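Type-2Aa cytolytic delta-endotoxin (Bacillus thuringiensis serovar kyushuensis, PDB 1CBY) kills the larvae of dipteran insects by making pores in the epithelial cell membrane of their midgut. Local coordinates at residues V109-L114 with S134-I139; V105-M110 with G141-L146. All blocks are in the same frame, centred on the assembly; numbering follows the deposited sequence.

Interaction 1 of 2, residues V109-L114 with S134-I139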
loop_
_atom_site.group_PDB
_atom_site.type_symbol
_atom_site.label_atom_id
_atom_site.label_comp_id
_atom_site.label_asym_id
_atom_site.label_seq_id
_atom_site.Cartn_x
_atom_site.Cartn_y
_atom_site.Cartn_z
ATOM N N VAL A 109 -9.269 -7.328 18.174
ATOM C CA VAL A 109 -8.840 -6.794 19.458
ATOM C C VAL A 109 -7.331 -6.618 19.535
ATOM O O VAL A 109 -6.844 -5.616 20.070
ATOM C CB VAL A 109 -9.295 -7.694 20.624
ATOM C CG1 VAL A 109 -9.024 -7.002 21.948
ATOM C CG2 VAL A 109 -10.776 -8.029 20.491
ATOM N N MET A 110 -6.592 -7.580 18.988
ATOM C CA MET A 110 -5.129 -7.536 19.008
ATOM C C MET A 110 -4.566 -6.336 18.258
ATOM O O MET A 110 -3.620 -5.698 18.721
ATOM C CB MET A 110 -4.544 -8.837 18.454
ATOM C CG MET A 110 -3.025 -8.872 18.409
ATOM S SD MET A 110 -2.402 -10.549 18.202
ATOM C CE MET A 110 -3.175 -11.013 16.674
ATOM N N VAL A 111 -5.160 -6.010 17.117
ATOM C CA VAL A 111 -4.703 -4.875 16.323
ATOM C C VAL A 111 -4.754 -3.573 17.131
ATOM O O VAL A 111 -3.861 -2.725 17.022
ATOM C CB VAL A 111 -5.542 -4.732 15.036
ATOM C CG1 VAL A 111 -5.155 -3.473 14.278
ATOM C CG2 VAL A 111 -5.339 -5.946 14.162
ATOM N N GLU A 112 -5.794 -3.430 17.949
ATOM C CA GLU A 112 -5.976 -2.247 18.786
ATOM C C GLU A 112 -4.871 -2.129 19.823
ATOM O O GLU A 112 -4.323 -1.048 20.027
ATOM C CB GLU A 112 -7.337 -2.279 19.475
ATOM C CG GLU A 112 -8.514 -2.120 18.523
ATOM C CD GLU A 112 -9.856 -2.244 19.224
ATOM O OE1 GLU A 112 -9.950 -2.990 20.226
ATOM O OE2 GLU A 112 -10.821 -1.599 18.767
ATOM N N GLN A 113 -4.542 -3.235 20.479
ATOM C CA GLN A 113 -3.482 -3.223 21.479
ATOM C C GLN A 113 -2.175 -2.769 20.842
ATOM O O GLN A 113 -1.541 -1.825 21.315
ATOM C CB GLN A 113 -3.288 -4.614 22.083
ATOM C CG GLN A 113 -3.400 -4.666 23.600
ATOM C CD GLN A 113 -2.393 -3.786 24.328
ATOM O OE1 GLN A 113 -1.376 -4.267 24.825
ATOM N NE2 GLN A 113 -2.695 -2.498 24.427
ATOM N N LEU A 114 -1.800 -3.422 19.745
ATOM C CA LEU A 114 -0.563 -3.107 19.038
ATOM C C LEU A 114 -0.518 -1.665 18.539
ATOM O O LEU A 114 0.524 -1.011 18.616
ATOM C CB LEU A 114 -0.351 -4.081 17.876
ATOM C CG LEU A 114 -0.328 -5.573 18.239
ATOM C CD1 LEU A 114 -0.205 -6.398 16.982
ATOM C CD2 LEU A 114 0.808 -5.884 19.194
ATOM N N SER A 134 -3.171 4.151 8.040
ATOM C CA SER A 134 -2.081 3.410 7.414
ATOM C C SER A 134 -1.497 2.475 8.459
ATOM O O SER A 134 -1.276 1.295 8.197
ATOM C CB SER A 134 -0.993 4.359 6.911
ATOM O OG SER A 134 -1.501 5.214 5.900
ATOM N N VAL A 135 -1.294 3.002 9.661
ATOM C CA VAL A 135 -0.759 2.213 10.757
ATOM C C VAL A 135 -1.659 1.026 11.075
ATOM O O VAL A 135 -1.180 -0.100 11.199
ATOM C CB VAL A 135 -0.576 3.061 12.027
ATOM C CG1 VAL A 135 -0.253 2.170 13.208
ATOM C CG2 VAL A 135 0.538 4.066 11.819
ATOM N N GLU A 136 -2.960 1.269 11.190
ATOM C CA GLU A 136 -3.899 0.200 11.504
ATOM C C GLU A 136 -3.988 -0.824 10.377
ATOM O O GLU A 136 -3.963 -2.036 10.624
ATOM C CB GLU A 136 -5.281 0.768 11.813
ATOM C CG GLU A 136 -6.184 -0.208 12.551
ATOM C CD GLU A 136 -7.561 0.353 12.806
ATOM O OE1 GLU A 136 -8.115 0.992 11.893
ATOM O OE2 GLU A 136 -8.094 0.152 13.916
ATOM N N ALA A 137 -4.081 -0.335 9.143
ATOM C CA ALA A 137 -4.156 -1.210 7.977
ATOM C C ALA A 137 -2.925 -2.126 7.937
ATOM O O ALA A 137 -3.051 -3.340 7.767
ATOM C CB ALA A 137 -4.242 -0.391 6.723
ATOM N N THR A 138 -1.747 -1.545 8.135
ATOM C CA THR A 138 -0.498 -2.290 8.148
ATOM C C THR A 138 -0.500 -3.355 9.252
ATOM O O THR A 138 -0.106 -4.503 9.016
ATOM C CB THR A 138 0.705 -1.333 8.340
ATOM O OG1 THR A 138 0.846 -0.497 7.183
ATOM C CG2 THR A 138 1.984 -2.100 8.550
ATOM N N ILE A 139 -0.972 -2.992 10.442
ATOM C CA ILE A 139 -1.015 -3.937 11.556
ATOM C C ILE A 139 -1.942 -5.096 11.217
ATOM O O ILE A 139 -1.585 -6.255 11.412
ATOM C CB ILE A 139 -1.451 -3.264 12.879
ATOM C CG1 ILE A 139 -0.479 -2.139 13.232
ATOM C CG2 ILE A 139 -1.442 -4.273 14.024
ATOM C CD1 ILE A 139 0.966 -2.579 13.248
#
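Ile139 is the hub here: its CG2 methyl reaches between Val111 and Leu114, so one residue of helix 129-141 meets two positions on helix 107-122. The short segments 109-114 and 134-139 run at 130° to each other, their axes 9.8 Å apart at closest approach, and the CA atoms of Val111 and Ile139 form the nearest pair at 6.1 Å. Both of these residues have their CB directed at the opposing helix. The Ile139 torsion (chi1 -59°) sets CG2 opposite the backbone N and places CG1 beside it, so that CG2, with CB behind it, makes the contact. Ile139 CG2 lies 3.8 Å from Val111 CG1, the two side chains alongside and pointing opposite ways. Leu114 comes to the same methyl at a slant, its CD1 3.8 Å from Ile139 CG2 and its CB a little farther off.

Glu136 adds its aliphatic part. With CG trans to its own N (chi1 -162°) and the chain extended beyond, Glu136 CG comes within 3.8 Å of Val111 CG1, the glutamate chain roughly square to the valine. Val111 CG1 is therefore shared between a methyl and a methylene. The Glu136 carboxylate has a long, weak ion pair with Lys115, while Glu136 also packs on Thr148 of the second subunit. No hydrogen bond joins the two segments; the contact is apolar and largely buried. It is the interface of a helix hairpin, two consecutive helices packed against each other on one side of the sheet in this Cyt toxin fold.

Interaction 2 of 2, residues V105-M110 with G141-L146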
loop_
_atom_site.group_PDB
_atom_site.type_symbol
_atom_site.label_atom_id
_atom_site.label_comp_id
_atom_site.label_asym_id
_atom_site.label_seq_id
_atom_site.Cartn_x
_atom_site.Cartn_y
_atom_site.Cartn_z
ATOM N N VAL A 105 -6.837 -14.675 21.380
ATOM C CA VAL A 105 -7.468 -13.399 21.075
ATOM C C VAL A 105 -8.059 -13.351 19.691
ATOM O O VAL A 105 -7.694 -14.132 18.808
ATOM C CB VAL A 105 -6.483 -12.210 21.143
ATOM C CG1 VAL A 105 -6.672 -11.445 22.420
ATOM C CG2 VAL A 105 -5.052 -12.675 20.987
ATOM N N GLU A 106 -8.990 -12.421 19.525
ATOM C CA GLU A 106 -9.643 -12.167 18.254
ATOM C C GLU A 106 -8.706 -11.149 17.616
ATOM O O GLU A 106 -8.320 -10.172 18.266
ATOM C CB GLU A 106 -11.021 -11.546 18.487
ATOM C CG GLU A 106 -11.825 -11.316 17.219
ATOM C CD GLU A 106 -13.208 -10.756 17.492
ATOM O OE1 GLU A 106 -13.765 -11.031 18.577
ATOM O OE2 GLU A 106 -13.743 -10.045 16.617
ATOM N N ILE A 107 -8.315 -11.384 16.369
ATOM C CA ILE A 107 -7.393 -10.490 15.677
ATOM C C ILE A 107 -7.795 -9.019 15.765
ATOM O O ILE A 107 -6.935 -8.155 15.956
ATOM C CB ILE A 107 -7.176 -10.925 14.207
ATOM C CG1 ILE A 107 -6.596 -12.348 14.176
ATOM C CG2 ILE A 107 -6.231 -9.959 13.495
ATOM C CD1 ILE A 107 -6.489 -12.949 12.796
ATOM N N SER A 108 -9.092 -8.735 15.681
ATOM C CA SER A 108 -9.561 -7.353 15.770
ATOM C C SER A 108 -9.038 -6.682 17.039
ATOM O O SER A 108 -8.386 -5.639 16.984
ATOM C CB SER A 108 -11.091 -7.303 15.760
ATOM O OG SER A 108 -11.628 -8.062 16.829
ATOM N N VAL A 109 -9.269 -7.328 18.174
ATOM C CA VAL A 109 -8.840 -6.794 19.458
ATOM C C VAL A 109 -7.331 -6.618 19.535
ATOM O O VAL A 109 -6.844 -5.616 20.070
ATOM C CB VAL A 109 -9.295 -7.694 20.624
ATOM C CG1 VAL A 109 -9.024 -7.002 21.948
ATOM C CG2 VAL A 109 -10.776 -8.029 20.491
ATOM N N MET A 110 -6.592 -7.580 18.988
ATOM C CA MET A 110 -5.129 -7.536 19.008
ATOM C C MET A 110 -4.566 -6.336 18.258
ATOM O O MET A 110 -3.620 -5.698 18.721
ATOM C CB MET A 110 -4.544 -8.837 18.454
ATOM C CG MET A 110 -3.025 -8.872 18.409
ATOM S SD MET A 110 -2.402 -10.549 18.202
ATOM C CE MET A 110 -3.175 -11.013 16.674
ATOM N N GLY A 141 -2.634 -6.197 8.339
ATOM C CA GLY A 141 -1.968 -6.980 7.312
ATOM C C GLY A 141 -0.899 -7.912 7.853
ATOM O O GLY A 141 -0.439 -8.808 7.152
ATOM N N THR A 142 -0.493 -7.690 9.096
ATOM C CA THR A 142 0.516 -8.520 9.731
ATOM C C THR A 142 -0.110 -9.836 10.199
ATOM O O THR A 142 0.597 -10.808 10.458
ATOM C CB THR A 142 1.146 -7.776 10.933
ATOM O OG1 THR A 142 1.771 -6.571 10.470
ATOM C CG2 THR A 142 2.184 -8.639 11.641
ATOM N N PHE A 143 -1.439 -9.877 10.284
ATOM C CA PHE A 143 -2.120 -11.083 10.743
ATOM C C PHE A 143 -3.174 -11.623 9.784
ATOM O O PHE A 143 -3.573 -12.780 9.901
ATOM C CB PHE A 143 -2.761 -10.842 12.118
ATOM C CG PHE A 143 -1.795 -10.352 13.164
ATOM C CD1 PHE A 143 -1.019 -11.247 13.893
ATOM C CD2 PHE A 143 -1.640 -8.991 13.399
ATOM C CE1 PHE A 143 -0.102 -10.794 14.837
ATOM C CE2 PHE A 143 -0.727 -8.530 14.339
ATOM C CZ PHE A 143 0.046 -9.436 15.059
ATOM N N THR A 144 -3.640 -10.788 8.859
ATOM C CA THR A 144 -4.668 -11.197 7.903
ATOM C C THR A 144 -4.208 -11.004 6.462
ATOM O O THR A 144 -3.269 -10.249 6.188
ATOM C CB THR A 144 -6.025 -10.425 8.116
ATOM O OG1 THR A 144 -5.798 -9.007 8.104
ATOM C CG2 THR A 144 -6.677 -10.819 9.436
ATOM N N ASN A 145 -4.878 -11.696 5.546
ATOM C CA ASN A 145 -4.564 -11.625 4.127
ATOM C C ASN A 145 -3.133 -12.038 3.829
ATOM O O ASN A 145 -2.522 -11.550 2.877
ATOM C CB ASN A 145 -4.847 -10.228 3.573
ATOM C CG ASN A 145 -6.328 -9.945 3.448
ATOM O OD1 ASN A 145 -7.127 -10.846 3.182
ATOM N ND2 ASN A 145 -6.707 -8.689 3.639
ATOM N N LEU A 146 -2.620 -12.972 4.625
ATOM C CA LEU A 146 -1.266 -13.474 4.455
ATOM C C LEU A 146 -1.167 -14.274 3.164
ATOM O O LEU A 146 -0.095 -14.386 2.574
ATOM C CB LEU A 146 -0.853 -14.328 5.649
ATOM C CG LEU A 146 -0.625 -13.559 6.951
ATOM C CD1 LEU A 146 -0.177 -14.522 8.040
ATOM C CD2 LEU A 146 0.419 -12.478 6.739
#
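Ile107 and Phe143 bring the two backbones closest, their CA atoms 7.2 Å apart. Segment 105-110 passes from a strand into the first turn of helix 107-122, Glu106 taking the N-cap position, with its O bonded to Met110 N. Segment 141-146 is mostly irregular and leads away from helix 129-141.

Met110 lays its end over one face of the Phe143 ring: the chain bends at its last torsion (chi3 59°), and Met110 CE lies 3.6 Å from the Phe143 centroid, 16° off the normal, a CH-pi contact. Met110 SD is 4.4 Å from the Phe143 centroid, still over the face. Thr142 CG2 lies over the opposite face, toward the rim, so the ring is sandwiched between two methyls.

Ile107 meets the base of that side chain, Ile107 CG2 3.8 Å from Phe143 CB and Ile107 CD1 4.0 Å from Thr144 CG2. Thr144 turns this methyl to the isoleucine as its OG1 bonds back to Lys140 O. Phe143 also packs on Val193 and Val215 of the sheet. This Met-aromatic contact ties the start of helix 107-122 to the loop leaving helix 129-141, at one end of a helix hairpin on the sheet of the Cyt toxin fold.

In the fold
Interactions 1 and 2 are neighbours along helix 107-122, their centres about 8 Å apart, and the two segments on that side overlap at Val109 and Met110. They meet directly where Leu114 CD1 lies 3.4 Å from Phe143 CE2, so the leucine that packs on Ile139 in interaction 1 also touches the ring of interaction 2. The first turn of helix 107-122 meets the loop, and its next turn meets helix 129-141, consistent with helices running at 130°. Both contacts are buried, and Leu114 bridges them. On the sheet side, Leu114 reaches Val100 and Met110 reaches Ile101 and Tyr213. Both lie away from the proteolytic processing stops at Ser38 and Ser228.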